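Local coordinates for protein erythrocyte binding antigen 140 (Plasmodium falciparum, PDB 4GF2) that probably binds the erythrocyte receptor glycophorin C through sialic acid during invasion, using the paired Duffy-binding-like domains that make up this piece, at residues 17-22 / 75-80; 47-52 / 116-121; 189-194 / 224-229; 197-202 / 276-281; 371-376 / 454-459. The protein carries 3 engineered substitutions. All blocks are in the same frame, centred on the assembly; numbering follows the deposited sequence.

Interaction 1: 17-22 / 75-80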
# COMPACT_ATOMS: atom_id res chain seq x y z
N LYS A 17 26.78 16.36 -19.32
CA LYS A 17 25.79 15.29 -19.33
C LYS A 17 25.23 15.04 -17.94
O LYS A 17 25.91 15.25 -16.93
CB LYS A 17 26.41 14.01 -19.88
CG LYS A 17 26.84 14.12 -21.34
CD LYS A 17 27.49 12.85 -21.84
CE LYS A 17 27.87 12.95 -23.31
NZ LYS A 17 26.69 13.13 -24.20
N ARG A 18 23.98 14.60 -17.88
CA ARG A 18 23.39 14.17 -16.62
C ARG A 18 24.05 12.86 -16.22
O ARG A 18 24.32 12.01 -17.07
CB ARG A 18 21.88 13.99 -16.77
CG ARG A 18 21.14 15.28 -17.10
CD ARG A 18 19.63 15.06 -17.25
NE ARG A 18 19.28 14.52 -18.56
CZ ARG A 18 19.07 15.25 -19.65
NH1 ARG A 18 19.17 16.57 -19.61
NH2 ARG A 18 18.76 14.66 -20.79
N LYS A 19 24.32 12.72 -14.93
CA LYS A 19 25.05 11.56 -14.42
C LYS A 19 24.15 10.35 -14.16
O LYS A 19 24.58 9.20 -14.28
CB LYS A 19 25.78 11.93 -13.13
CG LYS A 19 27.09 12.67 -13.36
CD LYS A 19 27.68 13.14 -12.04
CE LYS A 19 29.20 13.14 -12.06
NZ LYS A 19 29.75 11.75 -11.99
N SER A 20 22.90 10.60 -13.78
CA SER A 20 21.96 9.52 -13.50
C SER A 20 21.69 8.71 -14.77
O SER A 20 21.66 9.26 -15.87
CB SER A 20 20.65 10.08 -12.96
OG SER A 20 20.86 10.74 -11.73
N ILE A 21 21.51 7.41 -14.60
CA ILE A 21 21.18 6.52 -15.71
C ILE A 21 19.67 6.25 -15.71
O ILE A 21 19.15 5.63 -14.79
CB ILE A 21 21.94 5.18 -15.60
CG1 ILE A 21 23.45 5.43 -15.58
CG2 ILE A 21 21.57 4.27 -16.76
CD1 ILE A 21 24.28 4.18 -15.31
N LYS A 22 18.98 6.73 -16.75
CA LYS A 22 17.53 6.57 -16.82
C LYS A 22 17.07 6.22 -18.24
O LYS A 22 17.79 6.45 -19.21
CB LYS A 22 16.84 7.85 -16.35
CG LYS A 22 17.19 9.07 -17.17
CD LYS A 22 16.74 10.37 -16.50
CE LYS A 22 15.26 10.61 -16.67
NZ LYS A 22 14.85 11.93 -16.11
N TYR A 75 33.51 10.72 -20.04
CA TYR A 75 34.52 10.53 -19.01
C TYR A 75 34.18 11.36 -17.79
O TYR A 75 34.24 10.88 -16.66
CB TYR A 75 35.92 10.88 -19.52
CG TYR A 75 36.97 10.73 -18.44
CD1 TYR A 75 37.56 9.51 -18.19
CD2 TYR A 75 37.34 11.82 -17.66
CE1 TYR A 75 38.51 9.36 -17.20
CE2 TYR A 75 38.29 11.68 -16.67
CZ TYR A 75 38.87 10.45 -16.44
OH TYR A 75 39.82 10.31 -15.45
N ASN A 76 33.82 12.62 -18.01
CA ASN A 76 33.43 13.49 -16.90
C ASN A 76 32.19 12.96 -16.20
O ASN A 76 32.05 13.05 -14.98
CB ASN A 76 33.17 14.91 -17.40
CG ASN A 76 34.42 15.58 -17.91
OD1 ASN A 76 35.54 15.13 -17.65
ND2 ASN A 76 34.25 16.67 -18.65
N LYS A 77 31.28 12.39 -16.99
CA LYS A 77 30.06 11.82 -16.46
C LYS A 77 30.37 10.67 -15.51
O LYS A 77 29.81 10.59 -14.42
CB LYS A 77 29.18 11.31 -17.60
CG LYS A 77 27.89 10.65 -17.15
CD LYS A 77 27.18 10.00 -18.33
CE LYS A 77 25.99 9.18 -17.90
NZ LYS A 77 25.47 8.36 -19.02
N ASN A 78 31.27 9.79 -15.93
CA ASN A 78 31.51 8.55 -15.21
C ASN A 78 32.65 8.61 -14.21
O ASN A 78 33.03 7.59 -13.63
CB ASN A 78 31.72 7.41 -16.20
CG ASN A 78 30.45 7.05 -16.95
OD1 ASN A 78 29.51 6.51 -16.37
ND2 ASN A 78 30.41 7.36 -18.24
N GLU A 79 33.21 9.80 -13.98
CA GLU A 79 34.19 9.96 -12.91
C GLU A 79 33.56 9.48 -11.61
O GLU A 79 32.42 9.83 -11.30
CB GLU A 79 34.61 11.42 -12.77
CG GLU A 79 35.84 11.80 -13.59
CD GLU A 79 36.36 13.19 -13.25
OE1 GLU A 79 35.77 13.85 -12.36
OE2 GLU A 79 37.34 13.63 -13.88
N GLY A 80 34.29 8.66 -10.87
CA GLY A 80 33.82 8.16 -9.60
C GLY A 80 33.03 6.87 -9.72
O GLY A 80 32.71 6.23 -8.72
O HOH W 1 22.69 9.05 -18.58
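Two lysines, one from each segment, carry the polar part of this contact between the loop 17-22 and the C-terminal end of helix 56-78. The ammonium group of Lys19 lies where backbone carbonyls emerge from the helix end, a place where a positive charge is probably welcome, since carbonyl oxygens gather there. Lys19 NZ donates to Lys77 O at 2.7 Å, coming in from above the carbonyl plane and 36° out of it, and its second bond, to Glu79 O at 3.4 Å, is weak. To get there the chain leaves with CG anti to the carbonyl carbon and then bends at chi3 and chi4. Lys77 reaches the opposite way. Its CG is anti to the backbone N (chi1 178°) and the chain beyond it is extended, so its methylenes run along the loop backbone and Lys77 CE comes within 3.4 Å of Arg18 O. At the tip, Lys77 NZ forms a salt bridge with Glu89 and also holds a water at 2.9 Å, which in turn donates to Ser20 O. Carbon-to-carbon contact is looser: Lys17 CB faces Lys77 CD at 4.4 Å, while the Lys17 ammonium turns away to pair with Glu70. The loop, which links helix 4-14 to strand 23-27, is pinned to the end of helix 56-78 in the first Duffy-binding-like domain, and Ile21 reaches helices 83-101 and 175-202.

Interaction 2: 47-52 / 116-121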
# COMPACT_ATOMS: atom_id res chain seq x y z
N ASN A 47 27.38 19.85 -32.73
CA ASN A 47 28.40 20.42 -33.61
C ASN A 47 28.04 20.32 -35.08
O ASN A 47 28.42 21.18 -35.88
CB ASN A 47 29.76 19.77 -33.35
CG ASN A 47 30.28 20.08 -31.97
OD1 ASN A 47 30.70 21.21 -31.69
ND2 ASN A 47 30.27 19.09 -31.08
N PHE A 48 27.29 19.29 -35.45
CA PHE A 48 26.81 19.15 -36.82
C PHE A 48 25.99 20.37 -37.24
O PHE A 48 26.02 20.77 -38.40
CB PHE A 48 25.96 17.88 -36.96
CG PHE A 48 26.76 16.62 -37.00
CD1 PHE A 48 27.61 16.35 -38.06
CD2 PHE A 48 26.64 15.68 -35.98
CE1 PHE A 48 28.35 15.18 -38.10
CE2 PHE A 48 27.37 14.51 -36.02
CZ PHE A 48 28.23 14.26 -37.08
N LEU A 49 25.25 20.95 -36.30
CA LEU A 49 24.38 22.08 -36.60
C LEU A 49 25.12 23.41 -36.64
O LEU A 49 24.58 24.40 -37.12
CB LEU A 49 23.26 22.16 -35.56
CG LEU A 49 22.29 20.97 -35.56
CD1 LEU A 49 21.44 20.97 -34.30
CD2 LEU A 49 21.41 21.00 -36.80
N ASN A 50 26.35 23.43 -36.15
CA ASN A 50 27.14 24.65 -36.15
C ASN A 50 28.05 24.76 -37.37
O ASN A 50 28.85 25.69 -37.47
CB ASN A 50 27.98 24.74 -34.88
CG ASN A 50 27.13 24.79 -33.62
OD1 ASN A 50 26.04 25.35 -33.63
ND2 ASN A 50 27.63 24.20 -32.55
N SER A 51 27.93 23.80 -38.28
CA SER A 51 28.75 23.80 -39.48
C SER A 51 27.89 23.77 -40.74
O SER A 51 26.82 23.17 -40.75
CB SER A 51 29.70 22.60 -39.47
OG SER A 51 30.45 22.53 -40.67
N ARG A 52 28.37 24.42 -41.79
CA ARG A 52 27.68 24.39 -43.08
C ARG A 52 27.89 23.05 -43.77
O ARG A 52 27.21 22.74 -44.75
CB ARG A 52 28.18 25.52 -43.97
CG ARG A 52 27.95 26.91 -43.39
CD ARG A 52 28.60 27.98 -44.25
NE ARG A 52 28.41 29.32 -43.69
CZ ARG A 52 29.12 29.84 -42.70
NH1 ARG A 52 30.09 29.13 -42.13
NH2 ARG A 52 28.87 31.06 -42.26
N LYS A 116 19.70 14.57 -37.91
CA LYS A 116 19.46 13.49 -38.87
C LYS A 116 18.98 14.05 -40.21
O LYS A 116 19.55 13.75 -41.26
CB LYS A 116 18.43 12.51 -38.31
CG LYS A 116 17.95 11.48 -39.31
CD LYS A 116 16.52 11.05 -39.01
CE LYS A 116 15.90 10.32 -40.20
NZ LYS A 116 14.49 9.92 -39.94
N GLY A 117 17.93 14.87 -40.17
CA GLY A 117 17.39 15.47 -41.38
C GLY A 117 18.40 16.34 -42.10
O GLY A 117 18.44 16.37 -43.33
N TYR A 118 19.20 17.06 -41.34
CA TYR A 118 20.24 17.92 -41.90
C TYR A 118 21.32 17.09 -42.59
O TYR A 118 21.73 17.40 -43.71
CB TYR A 118 20.85 18.79 -40.80
CG TYR A 118 21.83 19.83 -41.30
CD1 TYR A 118 21.49 20.68 -42.34
CD2 TYR A 118 23.08 19.97 -40.71
CE1 TYR A 118 22.38 21.64 -42.79
CE2 TYR A 118 23.97 20.92 -41.15
CZ TYR A 118 23.62 21.76 -42.19
OH TYR A 118 24.51 22.71 -42.63
N ILE A 119 21.78 16.05 -41.91
CA ILE A 119 22.80 15.17 -42.47
C ILE A 119 22.31 14.55 -43.77
O ILE A 119 23.06 14.45 -44.74
CB ILE A 119 23.22 14.07 -41.47
CG1 ILE A 119 24.09 14.68 -40.36
CG2 ILE A 119 23.99 12.97 -42.17
CD1 ILE A 119 24.43 13.72 -39.23
N ASN A 120 21.04 14.15 -43.81
CA ASN A 120 20.46 13.60 -45.03
C ASN A 120 20.42 14.62 -46.16
O ASN A 120 20.67 14.29 -47.32
CB ASN A 120 19.04 13.07 -44.76
CG ASN A 120 19.04 11.77 -44.00
OD1 ASN A 120 20.05 11.06 -43.96
ND2 ASN A 120 17.91 11.44 -43.39
N LYS A 121 20.11 15.86 -45.81
CA LYS A 121 20.03 16.92 -46.81
C LYS A 121 21.42 17.19 -47.39
O LYS A 121 21.56 17.41 -48.59
CB LYS A 121 19.45 18.20 -46.18
CG LYS A 121 19.23 19.33 -47.17
CD LYS A 121 20.42 20.28 -47.21
CE LYS A 121 20.27 21.32 -48.31
NZ LYS A 121 21.37 22.32 -48.28
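The backbones stay well apart, with Phe48 CA 8.0 Å from Ile119 CA, so side chains bridge the weakly bonded helix turn and loop of 47-52 to helix 110-127. Both belong to the first Duffy-binding-like domain, a largely helical fold, and the contact joins two of its helical elements. Tyr118 has the largest share of the buried surface. With CG anti to the backbone N (chi1 -174°), its ring reaches across to the opposite backbone, and Tyr118 OH donates to Ser51 O at 3.0 Å, lying in the carbonyl plane on a lone pair. Tyrosine suits the place because its length delivers a donor to a carbonyl in the irregular stretch after the helix turn. Phe48 O lies at the edge of the same ring, 3.4 Å from Tyr118 CE2, and Leu49 CD2 adds an oblique apolar touch on Tyr118 CD2 at 4.4 Å. Ser51 OG bonds to the backbone N of Leu53, which probably steadies the turn. Deeper in, Phe48 is a buried aromatic that also meets Phe63 edge-to-face and touches Ile62 on helix 56-78. Its ring offers a face to Ile119 in a CH-pi contact: Ile119 CD1 stands 4.1 Å from the Phe48 ring centroid, only 3° off the ring normal.

Interaction 3: 189-194 / 224-229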
# COMPACT_ATOMS: atom_id res chain seq x y z
N MET A 189 22.35 -3.43 -12.01
CA MET A 189 23.20 -2.61 -11.16
C MET A 189 22.33 -1.85 -10.16
O MET A 189 22.58 -1.89 -8.95
CB MET A 189 24.01 -1.63 -12.01
CG MET A 189 25.00 -0.79 -11.21
SD MET A 189 26.20 0.05 -12.27
CE MET A 189 25.12 1.11 -13.23
N GLU A 190 21.31 -1.17 -10.66
CA GLU A 190 20.44 -0.39 -9.81
C GLU A 190 19.65 -1.32 -8.88
O GLU A 190 19.32 -0.96 -7.75
CB GLU A 190 19.51 0.48 -10.66
CG GLU A 190 18.50 1.32 -9.89
CD GLU A 190 19.16 2.35 -8.99
OE1 GLU A 190 20.40 2.47 -9.01
OE2 GLU A 190 18.42 3.05 -8.26
N LYS A 191 19.38 -2.53 -9.36
CA LYS A 191 18.66 -3.53 -8.57
C LYS A 191 19.47 -3.94 -7.34
O LYS A 191 18.95 -3.94 -6.23
CB LYS A 191 18.34 -4.74 -9.44
CG LYS A 191 17.61 -5.86 -8.73
CD LYS A 191 16.82 -6.71 -9.72
CE LYS A 191 16.94 -8.20 -9.42
NZ LYS A 191 16.39 -8.54 -8.09
N LYS A 192 20.73 -4.28 -7.56
CA LYS A 192 21.63 -4.61 -6.45
C LYS A 192 21.66 -3.48 -5.44
O LYS A 192 21.43 -3.69 -4.25
CB LYS A 192 23.05 -4.86 -6.96
CG LYS A 192 23.26 -6.17 -7.68
CD LYS A 192 24.72 -6.34 -8.07
CE LYS A 192 24.93 -7.57 -8.96
NZ LYS A 192 26.36 -7.73 -9.35
N ARG A 193 21.96 -2.27 -5.92
CA ARG A 193 22.12 -1.12 -5.04
C ARG A 193 20.87 -0.90 -4.19
O ARG A 193 20.97 -0.75 -2.97
CB ARG A 193 22.42 0.14 -5.86
CG ARG A 193 22.83 1.33 -5.02
CD ARG A 193 22.92 2.59 -5.87
NE ARG A 193 21.60 3.07 -6.30
CZ ARG A 193 20.78 3.78 -5.53
NH1 ARG A 193 21.12 4.10 -4.29
NH2 ARG A 193 19.60 4.17 -6.01
N LEU A 194 19.71 -0.90 -4.82
CA LEU A 194 18.47 -0.66 -4.09
C LEU A 194 18.21 -1.77 -3.06
O LEU A 194 17.65 -1.51 -2.00
CB LEU A 194 17.29 -0.54 -5.05
CG LEU A 194 17.23 0.74 -5.88
CD1 LEU A 194 16.10 0.66 -6.90
CD2 LEU A 194 17.04 1.97 -4.99
N SER A 224 8.84 0.36 -6.56
CA SER A 224 8.49 1.23 -7.67
C SER A 224 9.49 1.06 -8.81
O SER A 224 9.11 1.10 -9.98
CB SER A 224 8.42 2.70 -7.23
OG SER A 224 9.65 3.14 -6.70
N PHE A 225 10.75 0.84 -8.47
CA PHE A 225 11.79 0.67 -9.47
C PHE A 225 11.56 -0.59 -10.30
O PHE A 225 11.85 -0.62 -11.50
CB PHE A 225 13.17 0.59 -8.80
CG PHE A 225 14.21 -0.04 -9.67
CD1 PHE A 225 14.84 0.69 -10.66
CD2 PHE A 225 14.57 -1.37 -9.49
CE1 PHE A 225 15.80 0.10 -11.46
CE2 PHE A 225 15.53 -1.95 -10.29
CZ PHE A 225 16.15 -1.22 -11.27
N MET A 226 11.04 -1.63 -9.66
CA MET A 226 10.71 -2.87 -10.36
C MET A 226 9.49 -2.66 -11.26
O MET A 226 9.46 -3.13 -12.40
CB MET A 226 10.45 -4.00 -9.37
CG MET A 226 11.66 -4.37 -8.52
SD MET A 226 13.01 -5.11 -9.47
CE MET A 226 12.38 -6.76 -9.76
N LYS A 227 8.49 -1.94 -10.76
CA LYS A 227 7.31 -1.62 -11.55
C LYS A 227 7.72 -0.90 -12.84
O LYS A 227 7.39 -1.34 -13.94
CB LYS A 227 6.35 -0.73 -10.76
CG LYS A 227 5.65 -1.44 -9.61
CD LYS A 227 4.73 -0.48 -8.88
CE LYS A 227 4.00 -1.16 -7.74
NZ LYS A 227 3.18 -0.18 -6.96
N LYS A 228 8.45 0.21 -12.68
CA LYS A 228 8.93 0.98 -13.83
C LYS A 228 9.76 0.12 -14.76
O LYS A 228 9.59 0.17 -15.98
CB LYS A 228 9.76 2.17 -13.36
CG LYS A 228 8.95 3.25 -12.67
CD LYS A 228 9.81 4.47 -12.36
CE LYS A 228 8.97 5.63 -11.85
NZ LYS A 228 8.25 5.31 -10.58
N SER A 229 10.67 -0.67 -14.19
CA SER A 229 11.55 -1.52 -14.98
C SER A 229 10.78 -2.56 -15.78
O SER A 229 11.12 -2.85 -16.92
CB SER A 229 12.57 -2.21 -14.08
OG SER A 229 13.41 -1.25 -13.44
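Phe225 dominates the contact between helices 175-202 and 213-242, which pack here, in the first Duffy-binding-like region, as an antiparallel pair with local axes 11.1 Å apart at an angle of 165°. With CG anti to the backbone N, the flat, wide ring spans the gap between the helices. Leu194, a buried branched residue, brings its CD1 methyl obliquely against the root of the ring, Leu194 CD1 lying 3.4 Å from Phe225 CG. Farther out, the aliphatic part of Glu190 serves as apolar surface: Glu190 CG approaches Phe225 CE1 at 3.4 Å, and the carboxylate plane is turned 70° from the ring. Lys191, second in buried area, contributes its backbone and root, with Lys191 CA 3.9 Å from Phe225 CE2. The rest of its chain passes obliquely across Met226, bringing Lys191 CD to 4.1 Å from Met226 SD, and bends at chi3 and chi4 so that the ammonium group bonds to Tyr222 OH. One face of the Phe225 ring carries Ser229 OG, offset toward the rim, and that hydroxyl donates to Phe225 O at 2.6 Å; the carbonyl thus accepts from both the N and the OG of Ser229. Phe187 also meets the ring. On the other helix Arg193 fixes the Glu190 carboxylate side-on, one nitrogen to each oxygen, with Arg193 NH2 on the syn lone pair of Glu190 OE2 at 2.8 Å.

Interaction 4: 197-202 / 276-281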
# COMPACT_ATOMS: atom_id res chain seq x y z
N ASN A 197 20.51 -1.41 0.08
CA ASN A 197 19.90 -0.45 0.99
C ASN A 197 18.85 -1.13 1.86
O ASN A 197 18.76 -0.86 3.06
CB ASN A 197 19.27 0.71 0.21
CG ASN A 197 20.31 1.66 -0.34
OD1 ASN A 197 21.38 1.84 0.24
ND2 ASN A 197 20.00 2.28 -1.48
N ILE A 198 18.06 -2.01 1.26
CA ILE A 198 17.04 -2.75 2.00
C ILE A 198 17.67 -3.58 3.11
O ILE A 198 17.18 -3.58 4.24
CB ILE A 198 16.22 -3.68 1.08
CG1 ILE A 198 15.27 -2.85 0.22
CG2 ILE A 198 15.44 -4.68 1.91
CD1 ILE A 198 14.53 -3.67 -0.82
N LYS A 199 18.76 -4.27 2.80
CA LYS A 199 19.46 -5.07 3.80
C LYS A 199 19.97 -4.19 4.93
O LYS A 199 19.75 -4.46 6.11
CB LYS A 199 20.64 -5.83 3.18
CG LYS A 199 20.25 -6.88 2.17
CD LYS A 199 21.15 -8.11 2.27
CE LYS A 199 21.01 -9.01 1.05
NZ LYS A 199 21.62 -10.35 1.26
N ASP A 200 20.66 -3.12 4.55
CA ASP A 200 21.25 -2.19 5.50
C ASP A 200 20.24 -1.70 6.52
O ASP A 200 20.50 -1.71 7.73
CB ASP A 200 21.85 -1.00 4.75
CG ASP A 200 22.56 -0.03 5.67
OD1 ASP A 200 23.41 -0.48 6.46
OD2 ASP A 200 22.25 1.18 5.61
N LYS A 201 19.07 -1.27 6.04
CA LYS A 201 18.08 -0.63 6.90
C LYS A 201 17.12 -1.63 7.55
O LYS A 201 16.58 -1.37 8.63
CB LYS A 201 17.28 0.41 6.11
CG LYS A 201 18.14 1.48 5.46
CD LYS A 201 19.18 2.02 6.43
CE LYS A 201 19.98 3.16 5.83
NZ LYS A 201 19.21 4.43 5.79
N CYS A 202 16.90 -2.76 6.89
CA CYS A 202 15.94 -3.74 7.38
C CYS A 202 16.65 -4.84 8.16
O CYS A 202 16.03 -5.56 8.94
CB CYS A 202 15.15 -4.35 6.22
SG CYS A 202 14.35 -3.12 5.15
N ASP A 276 9.93 -10.25 0.57
CA ASP A 276 8.83 -10.40 1.52
C ASP A 276 9.36 -10.58 2.94
O ASP A 276 8.79 -10.05 3.90
CB ASP A 276 7.96 -11.60 1.14
CG ASP A 276 7.04 -11.31 -0.03
OD1 ASP A 276 7.20 -10.25 -0.67
OD2 ASP A 276 6.17 -12.15 -0.32
N ASP A 277 10.46 -11.31 3.08
CA ASP A 277 11.05 -11.58 4.39
C ASP A 277 11.61 -10.32 5.04
O ASP A 277 11.67 -10.22 6.26
CB ASP A 277 12.18 -12.61 4.26
CG ASP A 277 11.68 -13.98 3.83
OD1 ASP A 277 10.48 -14.28 4.05
OD2 ASP A 277 12.50 -14.75 3.29
N LEU A 278 12.03 -9.35 4.23
CA LEU A 278 12.70 -8.17 4.75
C LEU A 278 11.82 -6.92 4.74
O LEU A 278 12.10 -5.95 5.44
CB LEU A 278 13.97 -7.88 3.94
CG LEU A 278 15.13 -8.87 4.08
CD1 LEU A 278 16.31 -8.38 3.27
CD2 LEU A 278 15.52 -9.06 5.54
N CYS A 279 10.76 -6.94 3.93
CA CYS A 279 9.99 -5.73 3.68
C CYS A 279 8.53 -5.81 4.11
O CYS A 279 7.82 -4.81 4.06
CB CYS A 279 10.08 -5.36 2.20
SG CYS A 279 11.72 -4.79 1.71
N ASP A 280 8.09 -6.99 4.52
CA ASP A 280 6.75 -7.13 5.09
C ASP A 280 6.81 -6.93 6.60
O ASP A 280 7.54 -7.64 7.30
CB ASP A 280 6.16 -8.51 4.78
CG ASP A 280 5.65 -8.62 3.36
OD1 ASP A 280 5.90 -7.69 2.56
OD2 ASP A 280 4.99 -9.64 3.04
N CYS A 281 6.05 -5.96 7.10
CA CYS A 281 5.88 -5.79 8.53
C CYS A 281 5.11 -6.99 9.07
O CYS A 281 3.94 -7.19 8.74
CB CYS A 281 5.15 -4.49 8.84
SG CYS A 281 4.65 -4.30 10.58
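No aromatic ring enters this contact, and the flat group that matters is a peptide: the carbonyl of Leu278, near the end of helix 273-279, points its oxygen at Cys202. Cys202 CB approaches Leu278 O at 3.5 Å, and Cys202 SG, set beside its own backbone N, comes to 3.6 Å from the same oxygen. The backbones are close there, Cys202 CA being 6.1 Å from Leu278 CA, which a residue as small as cysteine allows. Around this point the surfaces are apolar. Ile198 presents both branches to Cys279: the Ile198 CG2 methyl lies 3.7 Å from Cys279 SG and the Ile198 CD1 methyl 3.9 Å from it. Leu278, the residue most covered by the contact, packs beside them and crosses Ile198 obliquely, with Leu278 CD1 4.0 Å from Ile198 CG2. The sulfurs are those of a disulfide-tied helix cluster in the first Duffy-binding-like region, for Cys202 is bonded to Cys215 and Cys279 to Cys219. Both partners belong to helix 213-242, so that helix links covalently to each side of the contact, while Cys281 is joined to Cys211. Asn205 ND2 bonds to Asp277 O and Asp280 O, where the chain leaves the helix.

Interaction 5: 371-376 / 454-459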
# COMPACT_ATOMS: atom_id res chain seq x y z
N ALA A 371 -5.53 -3.73 12.80
CA ALA A 371 -6.39 -3.49 13.95
C ALA A 371 -7.62 -4.40 13.90
O ALA A 371 -8.02 -4.96 14.91
CB ALA A 371 -6.80 -2.03 13.98
N SER A 372 -8.20 -4.54 12.71
CA SER A 372 -9.40 -5.35 12.53
C SER A 372 -9.13 -6.81 12.88
O SER A 372 -9.96 -7.47 13.52
CB SER A 372 -9.90 -5.25 11.09
OG SER A 372 -10.28 -3.92 10.77
N ILE A 373 -7.98 -7.31 12.45
CA ILE A 373 -7.62 -8.69 12.71
C ILE A 373 -7.44 -8.94 14.21
O ILE A 373 -8.04 -9.87 14.76
CB ILE A 373 -6.35 -9.09 11.93
CG1 ILE A 373 -6.70 -9.26 10.45
CG2 ILE A 373 -5.76 -10.39 12.47
CD1 ILE A 373 -5.50 -9.42 9.55
N TYR A 374 -6.65 -8.11 14.87
CA TYR A 374 -6.39 -8.29 16.29
C TYR A 374 -7.67 -8.12 17.11
O TYR A 374 -7.91 -8.87 18.05
CB TYR A 374 -5.30 -7.34 16.78
CG TYR A 374 -3.95 -7.66 16.17
CD1 TYR A 374 -3.36 -8.90 16.38
CD2 TYR A 374 -3.29 -6.74 15.38
CE1 TYR A 374 -2.13 -9.21 15.82
CE2 TYR A 374 -2.06 -7.04 14.81
CZ TYR A 374 -1.49 -8.28 15.04
OH TYR A 374 -0.28 -8.58 14.48
N GLU A 375 -8.49 -7.14 16.75
CA GLU A 375 -9.76 -6.97 17.44
C GLU A 375 -10.56 -8.27 17.36
O GLU A 375 -11.10 -8.73 18.36
CB GLU A 375 -10.56 -5.82 16.83
CG GLU A 375 -11.95 -5.63 17.44
CD GLU A 375 -11.89 -5.23 18.90
OE1 GLU A 375 -10.79 -4.95 19.42
OE2 GLU A 375 -12.97 -5.18 19.55
N ALA A 376 -10.60 -8.86 16.18
CA ALA A 376 -11.35 -10.10 15.99
C ALA A 376 -10.76 -11.22 16.83
O ALA A 376 -11.49 -11.91 17.55
CB ALA A 376 -11.37 -10.50 14.52
N TRP A 454 -14.30 -6.85 6.66
CA TRP A 454 -15.16 -7.91 7.17
C TRP A 454 -14.57 -9.29 6.90
O TRP A 454 -14.72 -10.20 7.70
CB TRP A 454 -16.56 -7.83 6.55
CG TRP A 454 -17.40 -8.96 7.01
CD1 TRP A 454 -17.84 -10.02 6.26
CD2 TRP A 454 -17.88 -9.19 8.34
NE1 TRP A 454 -18.57 -10.87 7.04
CE2 TRP A 454 -18.62 -10.39 8.32
CE3 TRP A 454 -17.77 -8.48 9.54
CZ2 TRP A 454 -19.24 -10.90 9.45
CZ3 TRP A 454 -18.38 -8.99 10.66
CH2 TRP A 454 -19.11 -10.19 10.61
N LYS A 455 -13.90 -9.43 5.75
CA LYS A 455 -13.28 -10.70 5.40
C LYS A 455 -12.30 -11.16 6.46
O LYS A 455 -12.33 -12.32 6.88
CB LYS A 455 -12.56 -10.60 4.05
CG LYS A 455 -13.46 -10.84 2.84
CD LYS A 455 -12.69 -10.72 1.54
CE LYS A 455 -13.58 -11.07 0.35
NZ LYS A 455 -12.86 -10.92 -0.95
N VAL A 456 -11.42 -10.26 6.91
CA VAL A 456 -10.39 -10.63 7.87
C VAL A 456 -10.97 -10.84 9.26
O VAL A 456 -10.49 -11.69 10.01
CB VAL A 456 -9.23 -9.60 7.92
CG1 VAL A 456 -8.58 -9.45 6.55
CG2 VAL A 456 -9.70 -8.26 8.43
N MET A 457 -12.00 -10.07 9.61
CA MET A 457 -12.61 -10.20 10.93
C MET A 457 -13.46 -11.45 11.02
O MET A 457 -13.56 -12.07 12.08
CB MET A 457 -13.47 -8.97 11.26
CG MET A 457 -12.68 -7.69 11.44
SD MET A 457 -13.71 -6.34 12.04
CE MET A 457 -13.92 -6.79 13.76
N SER A 458 -14.07 -11.83 9.91
CA SER A 458 -14.96 -12.98 9.88
C SER A 458 -14.18 -14.29 9.87
O SER A 458 -14.77 -15.37 9.99
CB SER A 458 -15.87 -12.92 8.65
OG SER A 458 -15.12 -12.95 7.45
N ALA A 459 -12.87 -14.20 9.73
CA ALA A 459 -12.01 -15.38 9.64
C ALA A 459 -11.94 -16.15 10.96
O ALA A 459 -11.57 -17.32 10.97
CB ALA A 459 -10.62 -14.98 9.20
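Met457 begins with CB facing Ala376, Met457 CB lying 4.2 Å from Ala376 CB, where a methyl group lets the backbones close to 5.2 Å between Ala376 CA and Met457 CA. CG, anti to the carbonyl carbon (chi1 -68°), is next and meets Ser372 tightly: Met457 CG is 3.4 Å from Ser372 O and 3.7 Å from Ser372 CB. SD continues alongside the same serine, whose hydroxyl is turned back to Leu368 O. The bend at chi3 (75°) keeps Met457 CE 4.0 Å from Ser372 O and brings it to 4.3 Å from Glu375 CG. Glu375 forms a salt bridge with Lys319 and a hydrogen bond with Ser398. Beside this chain, Ile373 and Val456 cross at about a right angle, Ile373 CG1 touching Val456 CB at 3.6 Å. Small Ala376 and Ser372 with Ile373 on one helix, met by flexible Met457 and branched Val456 on the other, make this a buried, close-packed helix interface in the helical core of the second Duffy-binding-like domain.

From the N terminus, interaction 1 brings the loop 17-22 back to the end of helix 56-78. Interaction 2 opens within the chain between 17-22 and 75-80 and closes beyond it, so the two cross, and it ties 47-52 to helix 110-127. Interactions 3 and 4 follow. They cross likewise, sharing helix 175-202, which pairs first with helix 213-242 and then with helix 273-279. A touch of Ile21 on Met189 joins interactions 1 and 3. Interaction 5 comes last, in series, closing helix 361-382 on helix 435-457 in the second Duffy-binding-like domain; its centre is about 26 Å from that of interaction 4, and helix 285-293 touches residues of both.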